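Local coordinates for protein insecticyanin A form (Manduca sexta, PDB 1Z24) that binds the blue bile pigment biliverdin IX gamma inside a lipocalin barrel and so contributes to the green camouflage colour of hornworm larvae, at residues Leu33-Glu38 against His131-Ser136. Numbering follows the deposited sequence.
Sequences LPLENE and HAWILS. With BLV (biliverdin IX gamma chromophore), chain B.
Trp-133 and Glu-38 meet through a single, nearly linear hydrogen bond inside the pigment pocket of this lipocalin beta-barrel, where the loop following strand 25-32 folds against strand 127-136. Trp-133 NE1 donates to Glu-38 OE1 (3.1 Å, N-H...O 176°); the oxygen lies almost exactly in the indole plane, whereas the nitrogen stands above the carboxylate plane, and the two planes are 40° apart. Glu-38 OE2 comes close to Glu-29 OE1, so a raised pKa, with one of these carboxylates protonated, is possible. One indole face lies against the biliverdin, methyl CMB sitting 3.7 Å above the centre of the Trp-133 ring, while Leu-35 CD2 touches the rim at CZ2 (3.6 Å). An alanine at Trp-133 would probably leave Glu-38 OE1 without this donor and open a gap where the indole lies against biliverdin CMB and Leu-35 CD2. Leu-35 has its CG anti to the backbone N, and beyond it the other methyl, CD1, lies over the His-131 ring, a CH-pi contact 3.8 Å from the centroid and 27° off the normal. That imidazole is hydrogen-bonded at both nitrogens, NE2 with Asp-2 OD2 and ND1 with Asn-118 OD1, and Pro-34 O lies at its edge near CD2. Leu-33 N continues the antiparallel pairing of strands 25-32 and 127-136 by bonding to Ala-132 O (2.8 Å). On the pigment side, Asn-37 ND2 donates to biliverdin OA at 2.8 Å.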
ATOM      1  N   LEU A  33       7.833  16.290   3.599  1.00 23.55           N
ATOM      2  CA  LEU A  33       6.415  16.306   3.389  1.00 24.39           C
ATOM      3  C   LEU A  33       5.936  17.136   4.617  1.00 31.96           C
ATOM      4  O   LEU A  33       6.703  17.153   5.617  1.00 26.55           O
ATOM      5  CB  LEU A  33       5.775  14.921   3.460  1.00 24.51           C
ATOM      6  CG  LEU A  33       6.104  13.992   2.277  1.00 30.80           C
ATOM      7  CD1 LEU A  33       5.255  12.732   2.366  1.00 27.23           C
ATOM      8  CD2 LEU A  33       5.888  14.617   0.936  1.00 23.75           C
ATOM      9  N   PRO A  34       4.800  17.830   4.565  1.00 27.83           N
ATOM     10  CA  PRO A  34       4.379  18.598   5.711  1.00 25.67           C
ATOM     11  C   PRO A  34       4.313  17.778   7.003  1.00 30.23           C
ATOM     12  O   PRO A  34       3.937  16.601   6.960  1.00 26.47           O
ATOM     13  CB  PRO A  34       2.922  18.924   5.456  1.00 27.27           C
ATOM     14  CG  PRO A  34       2.666  18.738   4.012  1.00 30.41           C
ATOM     15  CD  PRO A  34       3.804  17.921   3.494  1.00 19.18           C
ATOM     16  N   LEU A  35       4.844  18.382   8.066  1.00 31.97           N
ATOM     17  CA  LEU A  35       4.931  17.792   9.416  1.00 29.55           C
ATOM     18  C   LEU A  35       4.691  18.909  10.420  1.00 33.13           C
ATOM     19  O   LEU A  35       5.534  19.817  10.509  1.00 33.47           O
ATOM     20  CB  LEU A  35       6.255  17.029   9.616  1.00 23.34           C
ATOM     21  CG  LEU A  35       6.479  16.507  11.057  1.00 23.15           C
ATOM     22  CD1 LEU A  35       5.276  15.646  11.526  1.00 26.67           C
ATOM     23  CD2 LEU A  35       7.797  15.717  11.145  1.00 25.62           C
ATOM     24  N   GLU A  36       3.526  18.875  11.025  1.00 30.78           N
ATOM     25  CA  GLU A  36       3.160  19.902  11.966  1.00 25.59           C
ATOM     26  C   GLU A  36       4.211  20.498  12.913  1.00 35.32           C
ATOM     27  O   GLU A  36       4.481  21.679  12.797  1.00 34.19           O
ATOM     28  CB  GLU A  36       2.044  19.454  12.934  1.00 24.15           C
ATOM     29  CG  GLU A  36       1.134  20.594  13.362  1.00 69.95           C
ATOM     30  CD  GLU A  36       0.374  21.124  12.187  1.00100.00           C
ATOM     31  OE1 GLU A  36       0.033  20.440  11.243  1.00100.00           O
ATOM     32  OE2 GLU A  36       0.144  22.401  12.272  1.00100.00           O
ATOM     33  N   ASN A  37       4.932  19.673  13.608  1.00 18.93           N
ATOM     34  CA  ASN A  37       5.917  20.174  14.510  1.00 23.39           C
ATOM     35  C   ASN A  37       7.018  20.882  13.850  1.00 28.48           C
ATOM     36  O   ASN A  37       7.727  21.569  14.532  1.00 28.52           O
ATOM     37  CB  ASN A  37       6.485  19.166  15.528  1.00 25.67           C
ATOM     38  CG  ASN A  37       7.272  18.046  14.835  1.00 26.63           C
ATOM     39  OD1 ASN A  37       8.015  18.261  13.883  1.00 28.29           O
ATOM     40  ND2 ASN A  37       7.245  16.855  15.413  1.00 22.26           N
ATOM     41  N   GLU A  38       7.221  20.718  12.572  1.00 31.67           N
ATOM     42  CA  GLU A  38       8.374  21.442  12.078  1.00 26.41           C
ATOM     43  C   GLU A  38       8.142  22.318  10.854  1.00 27.29           C
ATOM     44  O   GLU A  38       9.060  22.846  10.189  1.00 27.37           O
ATOM     45  CB  GLU A  38       9.483  20.448  11.925  1.00 26.70           C
ATOM     46  CG  GLU A  38       9.184  19.481  10.717  1.00 18.45           C
ATOM     47  CD  GLU A  38      10.438  18.690  10.361  1.00 55.28           C
ATOM     48  OE1 GLU A  38      10.638  17.517  10.529  1.00 29.00           O
ATOM     49  OE2 GLU A  38      11.312  19.423   9.785  1.00 24.15           O
ATOM     50  N   HIS A 131       5.015  10.778   6.476  1.00 30.38           N
ATOM     51  CA  HIS A 131       6.021  11.811   6.596  1.00 20.68           C
ATOM     52  C   HIS A 131       7.267  11.398   5.833  1.00 27.46           C
ATOM     53  O   HIS A 131       7.605  10.219   5.812  1.00 24.66           O
ATOM     54  CB  HIS A 131       6.395  12.211   8.008  1.00 16.88           C
ATOM     55  CG  HIS A 131       5.155  12.515   8.747  1.00 26.40           C
ATOM     56  ND1 HIS A 131       4.573  11.619   9.637  1.00 22.54           N
ATOM     57  CD2 HIS A 131       4.368  13.618   8.694  1.00 24.50           C
ATOM     58  CE1 HIS A 131       3.437  12.239  10.102  1.00 20.49           C
ATOM     59  NE2 HIS A 131       3.294  13.435   9.560  1.00 29.15           N
ATOM     60  N   ALA A 132       7.964  12.348   5.199  1.00 23.98           N
ATOM     61  CA  ALA A 132       9.182  12.003   4.464  1.00 20.46           C
ATOM     62  C   ALA A 132      10.136  13.165   4.421  1.00 22.74           C
ATOM     63  O   ALA A 132       9.683  14.316   4.450  1.00 20.41           O
ATOM     64  CB  ALA A 132       8.897  11.563   3.043  1.00 17.59           C
ATOM     65  N   TRP A 133      11.453  12.859   4.339  1.00 20.77           N
ATOM     66  CA  TRP A 133      12.478  13.899   4.308  1.00 35.55           C
ATOM     67  C   TRP A 133      13.616  13.618   3.363  1.00 30.25           C
ATOM     68  O   TRP A 133      14.172  12.509   3.343  1.00 27.32           O
ATOM     69  CB  TRP A 133      13.220  13.930   5.651  1.00 22.63           C
ATOM     70  CG  TRP A 133      12.401  14.238   6.832  1.00 16.38           C
ATOM     71  CD1 TRP A 133      12.328  15.451   7.484  1.00 28.11           C
ATOM     72  CD2 TRP A 133      11.531  13.288   7.541  1.00 18.84           C
ATOM     73  NE1 TRP A 133      11.445  15.299   8.577  1.00 24.29           N
ATOM     74  CE2 TRP A 133      10.928  14.010   8.634  1.00 27.32           C
ATOM     75  CE3 TRP A 133      11.202  11.931   7.314  1.00 23.79           C
ATOM     76  CZ2 TRP A 133      10.005  13.380   9.547  1.00 25.76           C
ATOM     77  CZ3 TRP A 133      10.307  11.295   8.155  1.00 22.27           C
ATOM     78  CH2 TRP A 133       9.722  12.003   9.276  1.00 26.33           C
ATOM     79  N   ILE A 134      13.976  14.627   2.594  1.00 26.53           N
ATOM     80  CA  ILE A 134      15.093  14.450   1.689  1.00 20.24           C
ATOM     81  C   ILE A 134      16.268  15.065   2.416  1.00 15.27           C
ATOM     82  O   ILE A 134      16.290  16.269   2.730  1.00 28.58           O
ATOM     83  CB  ILE A 134      14.877  15.050   0.334  1.00 23.73           C
ATOM     84  CG1 ILE A 134      13.942  14.128  -0.384  1.00 27.47           C
ATOM     85  CG2 ILE A 134      16.158  14.926  -0.428  1.00 25.37           C
ATOM     86  CD1 ILE A 134      13.154  15.046  -1.297  1.00 40.84           C
ATOM     87  N   LEU A 135      17.233  14.240   2.753  1.00 26.60           N
ATOM     88  CA  LEU A 135      18.353  14.754   3.505  1.00 18.74           C
ATOM     89  C   LEU A 135      19.661  14.730   2.741  1.00 30.56           C
ATOM     90  O   LEU A 135      19.953  13.789   2.003  1.00 26.34           O
ATOM     91  CB  LEU A 135      18.620  13.874   4.766  1.00 22.86           C
ATOM     92  CG  LEU A 135      17.364  13.637   5.588  1.00 21.40           C
ATOM     93  CD1 LEU A 135      17.782  12.690   6.679  1.00 18.61           C
ATOM     94  CD2 LEU A 135      17.004  14.967   6.198  1.00 24.49           C
ATOM     95  N   SER A 136      20.477  15.771   2.958  1.00 28.49           N
ATOM     96  CA  SER A 136      21.756  15.872   2.289  1.00 34.40           C
ATOM     97  C   SER A 136      22.856  16.358   3.195  1.00 24.35           C
ATOM     98  O   SER A 136      22.644  17.190   4.078  1.00 29.88           O
ATOM     99  CB  SER A 136      21.641  16.893   1.157  1.00 24.45           C
ATOM    100  OG  SER A 136      22.941  17.116   0.657  1.00 30.89           O
TER
HETATM  101  NA  BLV B 195      10.046  13.947  13.461  1.00 24.15           N
HETATM  102  C1A BLV B 195       8.831  13.579  13.934  1.00 24.98           C
HETATM  103  C2A BLV B 195       8.552  12.161  13.784  1.00 28.95           C
HETATM  104  C3A BLV B 195       9.666  11.634  13.199  1.00 17.72           C
HETATM  105  C4A BLV B 195      10.588  12.767  12.994  1.00 21.30           C
HETATM  106  CMA BLV B 195       9.951  10.162  12.717  1.00  8.95           C
HETATM  107  OA  BLV B 195       8.066  14.371  14.441  1.00 24.83           O
HETATM  108  CAA BLV B 195       7.296  11.478  14.143  1.00 21.36           C
HETATM  109  CBA BLV B 195       6.369  11.858  13.027  1.00 20.54           C
HETATM  110  CGA BLV B 195       4.959  11.382  13.377  1.00 26.58           C
HETATM  111  O1A BLV B 195       4.479  10.399  12.882  1.00 21.39           O
HETATM  112  O2A BLV B 195       4.336  11.987  14.191  1.00 28.06           O
HETATM  113  CHB BLV B 195      11.829  12.627  12.375  1.00 24.83           C
HETATM  114  NB  BLV B 195      12.749  14.889  12.490  1.00 22.06           N
HETATM  115  C1B BLV B 195      12.699  13.620  11.956  1.00 23.55           C
HETATM  116  C2B BLV B 195      13.700  13.451  10.932  1.00 18.21           C
HETATM  117  C3B BLV B 195      14.337  14.620  10.856  1.00 32.10           C
HETATM  118  C4B BLV B 195      13.723  15.529  11.830  1.00 32.87           C
HETATM  119  CMB BLV B 195      13.967  12.187  10.130  1.00 18.64           C
HETATM  120  CAB BLV B 195      15.463  14.954   9.924  1.00 30.14           C
HETATM  121  CBB BLV B 195      15.372  16.211   9.380  1.00 27.45           C
HETATM  122  CHC BLV B 195      14.175  16.836  12.061  1.00 19.54           C
HETATM  123  NC  BLV B 195      12.697  17.835  13.700  1.00 23.44           N
HETATM  124  C1C BLV B 195      13.856  17.771  13.002  1.00 32.16           C
HETATM  125  C2C BLV B 195      14.750  18.888  13.348  1.00 21.57           C
HETATM  126  C3C BLV B 195      14.199  19.656  14.292  1.00 33.68           C
HETATM  127  C4C BLV B 195      12.862  18.975  14.527  1.00 24.84           C
HETATM  128  CMC BLV B 195      16.094  19.051  12.813  1.00 22.62           C
HETATM  129  CAC BLV B 195      14.636  20.940  15.023  1.00 26.95           C
HETATM  130  CBC BLV B 195      14.145  21.239  16.249  1.00 20.73           C
HETATM  131  CHD BLV B 195      11.830  19.473  15.397  1.00 28.77           C
HETATM  132  ND  BLV B 195      10.913  17.312  16.170  1.00 25.23           N
HETATM  133  C1D BLV B 195      10.950  18.736  16.164  1.00 32.09           C
HETATM  134  C2D BLV B 195       9.938  19.273  17.125  1.00 31.24           C
HETATM  135  C3D BLV B 195       9.301  18.196  17.699  1.00 38.77           C
HETATM  136  C4D BLV B 195       9.924  17.027  17.104  1.00 32.57           C
HETATM  137  CMD BLV B 195       9.620  20.707  17.422  1.00 24.53           C
HETATM  138  OD  BLV B 195       9.614  15.898  17.401  1.00 27.26           O
HETATM  139  CAD BLV B 195       8.235  18.234  18.720  1.00 21.94           C
HETATM  140  CBD BLV B 195       8.858  17.907  20.063  1.00 20.54           C
HETATM  141  CGD BLV B 195       7.760  17.708  21.171  1.00 35.73           C
HETATM  142  O1D BLV B 195       7.454  18.620  21.871  1.00 31.02           O
HETATM  143  O2D BLV B 195       7.190  16.643  21.316  1.00 29.54           O